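Local coordinates for glutathione synthetase-like effector 30 (Gpa-GSS30-apo) (Globodera pallida, PDB 5OET), which probably acts as an effector of plant parasitism that arose from the housekeeping enzyme glutathione synthetase, the ATP-dependent ligase that completes glutathione by adding glycine, at residues Y35-I40 with P93-R98; V246-H251 with R280-T285. All blocks are in the same frame, centred on the assembly; numbering follows the deposited sequence.

Contact 1. Residues Y35-I40 with P93-R98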
ATOM      1  N   TYR A  35      22.495  11.602 -17.013  1.00 59.33           N
ATOM      2  CA  TYR A  35      21.819  11.370 -15.740  1.00 55.89           C
ATOM      3  C   TYR A  35      22.754  10.727 -14.733  1.00 55.30           C
ATOM      4  O   TYR A  35      23.390   9.718 -15.020  1.00 56.63           O
ATOM      5  CB  TYR A  35      20.611  10.429 -15.934  1.00 53.91           C
ATOM      6  CG  TYR A  35      19.888  10.071 -14.644  1.00 50.70           C
ATOM      7  CD1 TYR A  35      18.884  10.884 -14.143  1.00 48.98           C
ATOM      8  CD2 TYR A  35      20.210   8.914 -13.937  1.00 49.28           C
ATOM      9  CE1 TYR A  35      18.231  10.569 -12.966  1.00 47.91           C
ATOM     10  CE2 TYR A  35      19.562   8.579 -12.762  1.00 47.53           C
ATOM     11  CZ  TYR A  35      18.572   9.408 -12.269  1.00 47.63           C
ATOM     12  OH  TYR A  35      17.898   9.094 -11.093  1.00 46.32           O
ATOM     13  N   CYS A  36      22.839  11.319 -13.555  1.00 54.69           N
ATOM     14  CA  CYS A  36      23.415  10.639 -12.403  1.00 55.02           C
ATOM     15  C   CYS A  36      22.802  11.222 -11.130  1.00 53.64           C
ATOM     16  O   CYS A  36      22.353  12.366 -11.105  1.00 54.40           O
ATOM     17  CB  CYS A  36      24.939  10.706 -12.407  1.00 57.29           C
ATOM     18  SG  CYS A  36      25.608  12.096 -11.485  1.00 61.55           S
ATOM     19  N   VAL A  37      22.776  10.423 -10.082  1.00 52.22           N
ATOM     20  CA  VAL A  37      21.927  10.715  -8.941  1.00 51.05           C
ATOM     21  C   VAL A  37      22.397  11.902  -8.095  1.00 52.30           C
ATOM     22  O   VAL A  37      21.568  12.711  -7.683  1.00 54.79           O
ATOM     23  CB  VAL A  37      21.719   9.443  -8.108  1.00 49.38           C
ATOM     24  CG1 VAL A  37      21.118   9.751  -6.757  1.00 49.31           C
ATOM     25  CG2 VAL A  37      20.824   8.492  -8.872  1.00 48.69           C
ATOM     26  N   PRO A  38      23.706  12.011  -7.809  1.00 53.27           N
ATOM     27  CA  PRO A  38      24.194  13.196  -7.073  1.00 54.38           C
ATOM     28  C   PRO A  38      23.789  14.561  -7.658  1.00 55.40           C
ATOM     29  O   PRO A  38      23.440  15.440  -6.890  1.00 54.77           O
ATOM     30  CB  PRO A  38      25.708  13.029  -7.107  1.00 55.50           C
ATOM     31  CG  PRO A  38      25.898  11.558  -7.158  1.00 55.14           C
ATOM     32  CD  PRO A  38      24.762  10.998  -7.960  1.00 53.78           C
ATOM     33  N   ASN A  39      23.793  14.707  -8.992  1.00 57.39           N
ATOM     34  CA  ASN A  39      23.425  15.977  -9.673  1.00 58.17           C
ATOM     35  C   ASN A  39      21.926  16.291  -9.708  1.00 56.64           C
ATOM     36  O   ASN A  39      21.514  17.256 -10.341  1.00 57.51           O
ATOM     37  CB  ASN A  39      23.971  16.016 -11.110  1.00 59.42           C
ATOM     38  CG  ASN A  39      25.471  15.851 -11.171  1.00 60.94           C
ATOM     39  OD1 ASN A  39      25.999  15.320 -12.138  1.00 62.31           O
ATOM     40  ND2 ASN A  39      26.163  16.282 -10.128  1.00 61.64           N
ATOM     41  N   ILE A  40      21.109  15.481  -9.048  1.00 54.84           N
ATOM     42  CA  ILE A  40      19.711  15.821  -8.811  1.00 54.01           C
ATOM     43  C   ILE A  40      19.635  16.828  -7.666  1.00 54.04           C
ATOM     44  O   ILE A  40      19.077  17.901  -7.838  1.00 55.10           O
ATOM     45  CB  ILE A  40      18.869  14.569  -8.466  1.00 52.06           C
ATOM     46  CG1 ILE A  40      18.874  13.602  -9.657  1.00 52.98           C
ATOM     47  CG2 ILE A  40      17.454  14.963  -8.052  1.00 50.68           C
ATOM     48  CD1 ILE A  40      18.217  12.264  -9.384  1.00 52.75           C
ATOM     49  N   PRO A  93      16.331   6.293  -9.015  1.00 42.66           N
ATOM     50  CA  PRO A  93      16.697   5.154  -9.843  1.00 43.35           C
ATOM     51  C   PRO A  93      18.157   5.256 -10.249  1.00 45.09           C
ATOM     52  O   PRO A  93      18.643   6.348 -10.504  1.00 46.20           O
ATOM     53  CB  PRO A  93      15.740   5.248 -11.037  1.00 43.24           C
ATOM     54  CG  PRO A  93      15.230   6.637 -11.051  1.00 43.37           C
ATOM     55  CD  PRO A  93      15.412   7.222  -9.691  1.00 42.83           C
ATOM     56  N   SER A  94      18.860   4.133 -10.233  1.00 47.02           N
ATOM     57  CA  SER A  94      20.292   4.107 -10.549  1.00 49.27           C
ATOM     58  C   SER A  94      20.439   4.099 -12.064  1.00 49.89           C
ATOM     59  O   SER A  94      19.620   3.481 -12.747  1.00 48.24           O
ATOM     60  CB  SER A  94      20.966   2.870  -9.952  1.00 49.96           C
ATOM     61  OG  SER A  94      21.043   2.960  -8.531  1.00 51.05           O
ATOM     62  N   PRO A  95      21.461   4.793 -12.595  1.00 51.00           N
ATOM     63  CA  PRO A  95      21.649   4.788 -14.048  1.00 52.32           C
ATOM     64  C   PRO A  95      22.116   3.426 -14.574  1.00 53.38           C
ATOM     65  O   PRO A  95      22.833   2.698 -13.886  1.00 54.02           O
ATOM     66  CB  PRO A  95      22.711   5.859 -14.283  1.00 52.63           C
ATOM     67  CG  PRO A  95      23.423   5.970 -12.986  1.00 52.60           C
ATOM     68  CD  PRO A  95      22.429   5.670 -11.918  1.00 51.37           C
ATOM     69  N   PHE A  96      21.690   3.097 -15.785  1.00 53.99           N
ATOM     70  CA  PHE A  96      21.972   1.804 -16.393  1.00 53.88           C
ATOM     71  C   PHE A  96      21.976   2.004 -17.928  1.00 54.11           C
ATOM     72  O   PHE A  96      21.108   2.710 -18.466  1.00 52.90           O
ATOM     73  CB  PHE A  96      20.923   0.743 -15.946  1.00 52.42           C
ATOM     74  CG  PHE A  96      21.385  -0.687 -16.133  1.00 52.28           C
ATOM     75  CD1 PHE A  96      22.153  -1.316 -15.164  1.00 51.79           C
ATOM     76  CD2 PHE A  96      21.076  -1.397 -17.297  1.00 52.87           C
ATOM     77  CE1 PHE A  96      22.600  -2.619 -15.345  1.00 51.83           C
ATOM     78  CE2 PHE A  96      21.523  -2.703 -17.483  1.00 52.48           C
ATOM     79  CZ  PHE A  96      22.283  -3.313 -16.503  1.00 51.85           C
ATOM     80  N   PRO A  97      22.964   1.414 -18.632  1.00 53.68           N
ATOM     81  CA  PRO A  97      23.018   1.562 -20.089  1.00 54.92           C
ATOM     82  C   PRO A  97      21.775   1.073 -20.821  1.00 54.00           C
ATOM     83  O   PRO A  97      21.351  -0.032 -20.578  1.00 55.19           O
ATOM     84  CB  PRO A  97      24.231   0.717 -20.468  1.00 55.87           C
ATOM     85  CG  PRO A  97      25.137   0.863 -19.303  1.00 55.73           C
ATOM     86  CD  PRO A  97      24.227   0.872 -18.103  1.00 53.73           C
ATOM     87  N   ARG A  98      21.207   1.885 -21.705  1.00 54.60           N
ATOM     88  CA  ARG A  98      20.055   1.484 -22.501  1.00 55.34           C
ATOM     89  C   ARG A  98      20.262   0.209 -23.318  1.00 56.11           C
ATOM     90  O   ARG A  98      19.353  -0.613 -23.425  1.00 56.78           O
ATOM     91  CB  ARG A  98      19.660   2.602 -23.466  1.00 57.89           C
ATOM     92  CG  ARG A  98      18.426   2.326 -24.330  1.00 59.41           C
ATOM     93  CD  ARG A  98      17.944   3.568 -25.066  1.00 61.44           C
ATOM     94  NE  ARG A  98      17.262   4.499 -24.148  1.00 61.94           N
ATOM     95  CZ  ARG A  98      17.749   5.649 -23.659  1.00 61.85           C
ATOM     96  NH1 ARG A  98      18.979   6.089 -23.970  1.00 63.80           N
ATOM     97  NH2 ARG A  98      16.993   6.365 -22.841  1.00 60.37           N
TER
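The edge strand 94-96, paired in parallel with the C-terminal strand 517-524 of the large mixed sheet, meets the N-terminal loop that leads into helix 44-59. The contact is small, burying 201 Å² in all, and a proline-rich run (P93, P95) supplies the strand side of it. Y35 carries most of the loop side. Its CG stands anti to the backbone N (chi1 177°), which points the ring edge-first at the two prolines, the side chains crossing at about a right angle. The phenol OH donates to P93 O at 2.9 Å. With a C=O...OH angle of 142° the hydroxyl lies in the carbonyl plane, on a lone pair, while the acceptor sits at the edge of the phenol ring. One directed bond thus fixes the tip of the tyrosine, and the same hydroxyl rests against the P93 ring, 3.4 Å from CD. Lower on the phenol ring, Y35 CD2 meets P95 CB at 4.0 Å, again edge-on. The V37 CG2 methyl, anti to the carbonyl carbon, lies alongside P93 O at 3.5 Å. A turn closed by I40 N bonding to V37 O (3.1 Å) carries the chain onward from V37. Beyond the two segments, the Y35 ring stacks on Y523, and V37 packs against N456 and H457 of strand 454-459. On the strand, S94 turns away from the loop and its OG bonds N456 ND2 and D520 OD2. A looser apolar approach brings V37 CG2 to P95, where the nearest ring atom is CD at 4.5 Å.

Contact 2. Residues V246-H251 with R280-T285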
ATOM      1  N   VAL A 246      -9.999 -24.317  -8.142  1.00 47.31           N
ATOM      2  CA  VAL A 246      -9.364 -23.219  -7.419  1.00 46.59           C
ATOM      3  C   VAL A 246      -7.892 -23.196  -7.709  1.00 45.49           C
ATOM      4  O   VAL A 246      -7.312 -24.197  -8.098  1.00 47.13           O
ATOM      5  CB  VAL A 246      -9.498 -23.352  -5.867  1.00 47.55           C
ATOM      6  CG1 VAL A 246     -10.949 -23.572  -5.461  1.00 48.69           C
ATOM      7  CG2 VAL A 246      -8.594 -24.459  -5.276  1.00 46.89           C
ATOM      8  N   ILE A 247      -7.284 -22.058  -7.441  1.00 43.75           N
ATOM      9  CA  ILE A 247      -5.852 -21.913  -7.496  1.00 42.62           C
ATOM     10  C   ILE A 247      -5.305 -21.910  -6.058  1.00 42.57           C
ATOM     11  O   ILE A 247      -5.756 -21.129  -5.212  1.00 41.88           O
ATOM     12  CB  ILE A 247      -5.491 -20.617  -8.219  1.00 41.42           C
ATOM     13  CG1 ILE A 247      -5.873 -20.723  -9.692  1.00 41.60           C
ATOM     14  CG2 ILE A 247      -4.006 -20.349  -8.091  1.00 41.33           C
ATOM     15  CD1 ILE A 247      -5.888 -19.386 -10.390  1.00 41.49           C
ATOM     16  N   LEU A 248      -4.322 -22.769  -5.792  1.00 41.85           N
ATOM     17  CA  LEU A 248      -3.777 -22.919  -4.459  1.00 41.87           C
ATOM     18  C   LEU A 248      -2.512 -22.098  -4.328  1.00 41.92           C
ATOM     19  O   LEU A 248      -1.602 -22.224  -5.160  1.00 41.87           O
ATOM     20  CB  LEU A 248      -3.473 -24.377  -4.190  1.00 43.16           C
ATOM     21  CG  LEU A 248      -3.298 -24.820  -2.740  1.00 43.58           C
ATOM     22  CD1 LEU A 248      -4.583 -24.600  -1.949  1.00 43.89           C
ATOM     23  CD2 LEU A 248      -2.908 -26.298  -2.719  1.00 44.68           C
ATOM     24  N   PHE A 249      -2.473 -21.233  -3.308  1.00 41.26           N
ATOM     25  CA  PHE A 249      -1.263 -20.506  -2.944  1.00 40.42           C
ATOM     26  C   PHE A 249      -0.730 -21.221  -1.715  1.00 42.07           C
ATOM     27  O   PHE A 249      -1.373 -21.199  -0.631  1.00 43.44           O
ATOM     28  CB  PHE A 249      -1.546 -19.031  -2.661  1.00 39.42           C
ATOM     29  CG  PHE A 249      -1.770 -18.216  -3.898  1.00 38.33           C
ATOM     30  CD1 PHE A 249      -2.903 -18.396  -4.674  1.00 38.89           C
ATOM     31  CD2 PHE A 249      -0.854 -17.285  -4.301  1.00 38.50           C
ATOM     32  CE1 PHE A 249      -3.127 -17.647  -5.828  1.00 38.49           C
ATOM     33  CE2 PHE A 249      -1.077 -16.519  -5.458  1.00 38.97           C
ATOM     34  CZ  PHE A 249      -2.213 -16.716  -6.231  1.00 38.02           C
ATOM     35  N   LEU A 250       0.417 -21.877  -1.901  1.00 42.00           N
ATOM     36  CA  LEU A 250       1.062 -22.645  -0.856  1.00 43.78           C
ATOM     37  C   LEU A 250       2.215 -21.833  -0.268  1.00 44.28           C
ATOM     38  O   LEU A 250       3.162 -21.500  -0.974  1.00 42.35           O
ATOM     39  CB  LEU A 250       1.565 -23.949  -1.458  1.00 45.04           C
ATOM     40  CG  LEU A 250       1.746 -25.171  -0.569  1.00 46.32           C
ATOM     41  CD1 LEU A 250       0.484 -25.487   0.208  1.00 48.16           C
ATOM     42  CD2 LEU A 250       2.125 -26.344  -1.446  1.00 47.08           C
ATOM     43  N   HIS A 251       2.112 -21.502   1.023  1.00 45.14           N
ATOM     44  CA  HIS A 251       3.116 -20.683   1.720  1.00 44.71           C
ATOM     45  C   HIS A 251       3.771 -21.475   2.835  1.00 46.34           C
ATOM     46  O   HIS A 251       3.270 -22.503   3.238  1.00 46.03           O
ATOM     47  CB  HIS A 251       2.463 -19.413   2.275  1.00 42.45           C
ATOM     48  CG  HIS A 251       2.144 -18.415   1.219  1.00 40.52           C
ATOM     49  ND1 HIS A 251       2.985 -17.376   0.931  1.00 40.74           N
ATOM     50  CD2 HIS A 251       1.126 -18.334   0.329  1.00 40.59           C
ATOM     51  CE1 HIS A 251       2.489 -16.673  -0.070  1.00 39.92           C
ATOM     52  NE2 HIS A 251       1.383 -17.256  -0.484  1.00 39.53           N
ATOM     53  N   ARG A 280      -7.017 -19.953  -2.981  1.00 46.00           N
ATOM     54  CA  ARG A 280      -7.086 -20.420  -1.617  1.00 45.85           C
ATOM     55  C   ARG A 280      -5.709 -20.412  -0.988  1.00 43.50           C
ATOM     56  O   ARG A 280      -4.805 -21.047  -1.487  1.00 43.32           O
ATOM     57  CB  ARG A 280      -7.727 -21.805  -1.587  1.00 48.26           C
ATOM     58  CG  ARG A 280      -9.123 -21.813  -2.171  1.00 49.92           C
ATOM     59  CD  ARG A 280     -10.147 -21.118  -1.263  1.00 52.04           C
ATOM     60  NE  ARG A 280     -11.147 -22.103  -0.819  1.00 55.50           N
ATOM     61  CZ  ARG A 280     -11.225 -22.672   0.386  1.00 57.74           C
ATOM     62  NH1 ARG A 280     -10.400 -22.366   1.380  1.00 57.84           N
ATOM     63  NH2 ARG A 280     -12.161 -23.575   0.600  1.00 61.30           N
ATOM     64  N   PHE A 281      -5.552 -19.658   0.093  1.00 43.10           N
ATOM     65  CA  PHE A 281      -4.262 -19.492   0.771  1.00 42.25           C
ATOM     66  C   PHE A 281      -4.141 -20.468   1.918  1.00 43.87           C
ATOM     67  O   PHE A 281      -4.890 -20.367   2.885  1.00 42.98           O
ATOM     68  CB  PHE A 281      -4.083 -18.072   1.281  1.00 40.50           C
ATOM     69  CG  PHE A 281      -3.665 -17.133   0.214  1.00 40.01           C
ATOM     70  CD1 PHE A 281      -4.517 -16.868  -0.856  1.00 39.43           C
ATOM     71  CD2 PHE A 281      -2.408 -16.547   0.234  1.00 39.59           C
ATOM     72  CE1 PHE A 281      -4.135 -16.020  -1.865  1.00 38.48           C
ATOM     73  CE2 PHE A 281      -2.021 -15.691  -0.773  1.00 38.29           C
ATOM     74  CZ  PHE A 281      -2.888 -15.425  -1.826  1.00 38.37           C
ATOM     75  N   ILE A 282      -3.185 -21.388   1.793  1.00 45.25           N
ATOM     76  CA  ILE A 282      -2.973 -22.462   2.758  1.00 47.00           C
ATOM     77  C   ILE A 282      -1.472 -22.515   3.103  1.00 46.16           C
ATOM     78  O   ILE A 282      -0.643 -22.289   2.220  1.00 47.10           O
ATOM     79  CB  ILE A 282      -3.536 -23.805   2.168  1.00 48.21           C
ATOM     80  CG1 ILE A 282      -3.935 -24.764   3.267  1.00 50.17           C
ATOM     81  CG2 ILE A 282      -2.555 -24.505   1.221  1.00 47.98           C
ATOM     82  CD1 ILE A 282      -4.449 -26.086   2.738  1.00 51.81           C
ATOM     83  N   THR A 283      -1.108 -22.771   4.360  1.00 46.50           N
ATOM     84  CA  THR A 283       0.284 -23.092   4.652  1.00 48.32           C
ATOM     85  C   THR A 283       0.513 -24.546   4.353  1.00 51.08           C
ATOM     86  O   THR A 283      -0.431 -25.320   4.242  1.00 53.92           O
ATOM     87  CB  THR A 283       0.730 -22.885   6.104  1.00 48.97           C
ATOM     88  OG1 THR A 283       0.063 -23.807   6.959  1.00 50.66           O
ATOM     89  CG2 THR A 283       0.469 -21.499   6.556  1.00 49.53           C
ATOM     90  N   ILE A 284       1.787 -24.907   4.252  1.00 52.54           N
ATOM     91  CA  ILE A 284       2.184 -26.282   4.012  1.00 53.45           C
ATOM     92  C   ILE A 284       1.909 -27.196   5.213  1.00 54.10           C
ATOM     93  O   ILE A 284       1.642 -28.372   5.007  1.00 54.70           O
ATOM     94  CB  ILE A 284       3.655 -26.365   3.532  1.00 53.42           C
ATOM     95  CG1 ILE A 284       3.898 -27.695   2.802  1.00 54.24           C
ATOM     96  CG2 ILE A 284       4.635 -26.161   4.679  1.00 53.46           C
ATOM     97  CD1 ILE A 284       5.247 -27.780   2.159  1.00 53.64           C
ATOM     98  N   THR A 285       1.952 -26.671   6.440  1.00 55.57           N
ATOM     99  CA  THR A 285       1.519 -27.454   7.633  1.00 60.23           C
ATOM    100  C   THR A 285       0.043 -27.851   7.592  1.00 62.30           C
ATOM    101  O   THR A 285      -0.304 -28.998   7.878  1.00 62.67           O
ATOM    102  CB  THR A 285       1.751 -26.690   8.956  1.00 61.05           C
ATOM    103  OG1 THR A 285       3.122 -26.314   9.037  1.00 63.19           O
ATOM    104  CG2 THR A 285       1.434 -27.561  10.172  1.00 62.12           C
TER
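Three aromatic rings, F249 and H251 on one strand and F281 on the next, line the same face of a parallel pair, strands 246-251 and 279-283, joined through helix 259-270 in a beta-alpha-beta unit. All three have CG anti to the carbonyl carbon with nearly equal chi1, so the rings run side by side. F249 and F281 form an offset stack, centroids 4.6 Å apart and planes only 7° apart. F281 CZ lies over the F249 face toward its rim, and F249 CB stands over the centre of the F281 ring, a CH-pi contact of 3.7 Å. The H251 imidazole is also near parallel to F281, but slid so far that overlap is slight; its NE2 comes within 3.8 Å of F281 CE2. F249 further meets F312, rings nearly perpendicular, and R263 makes a cation-pi contact with F281.

On the other face L248, L250 and I282 pack together, with R280 beside them. I282 CG2 is met by L250 CD1 and, from another direction, by L248 CD1 at 3.8 Å. R280, bent at chi2 and chi3, lays CG obliquely on V246 CB (4.0 Å) before its NH1 forms a salt bridge with E49 of the second subunit.

Between the faces runs a parallel ladder: I247 O takes R280 N, F249 bonds R280 O and I282 N, and H251 bonds I282 O and I284 N. The bond I282 N to F249 O is almost straight, 179° at 3.0 Å, whereas the last, I284 N to H251 O, is more bent, 139° at the hydrogen. Main-chain bonding sets the register, ring stacking and aliphatic contacts add to it, and the charge of R280 is probably balanced largely by E49 of the second subunit.

Overall arrangement
The two contacts lie on opposite sides of the chain's centre, with centres 41 Å apart and nearest atoms about 28 Å apart, and they share no secondary-structure element. Contact 2 is a buried pairing of adjacent strands of the smaller mixed sheet. Contact 1 is partly buried and sets an irregular loop against the margin of the larger sheet, without main-chain bonds across it. Its one hydrogen bond across the segments runs from a side-chain hydroxyl to a backbone carbonyl, while contact 2 uses five backbone hydrogen bonds and aromatic and aliphatic packing. Their relation to the assembly differs too: R280 in contact 2 reaches the second subunit, whereas no other chain touches contact 1.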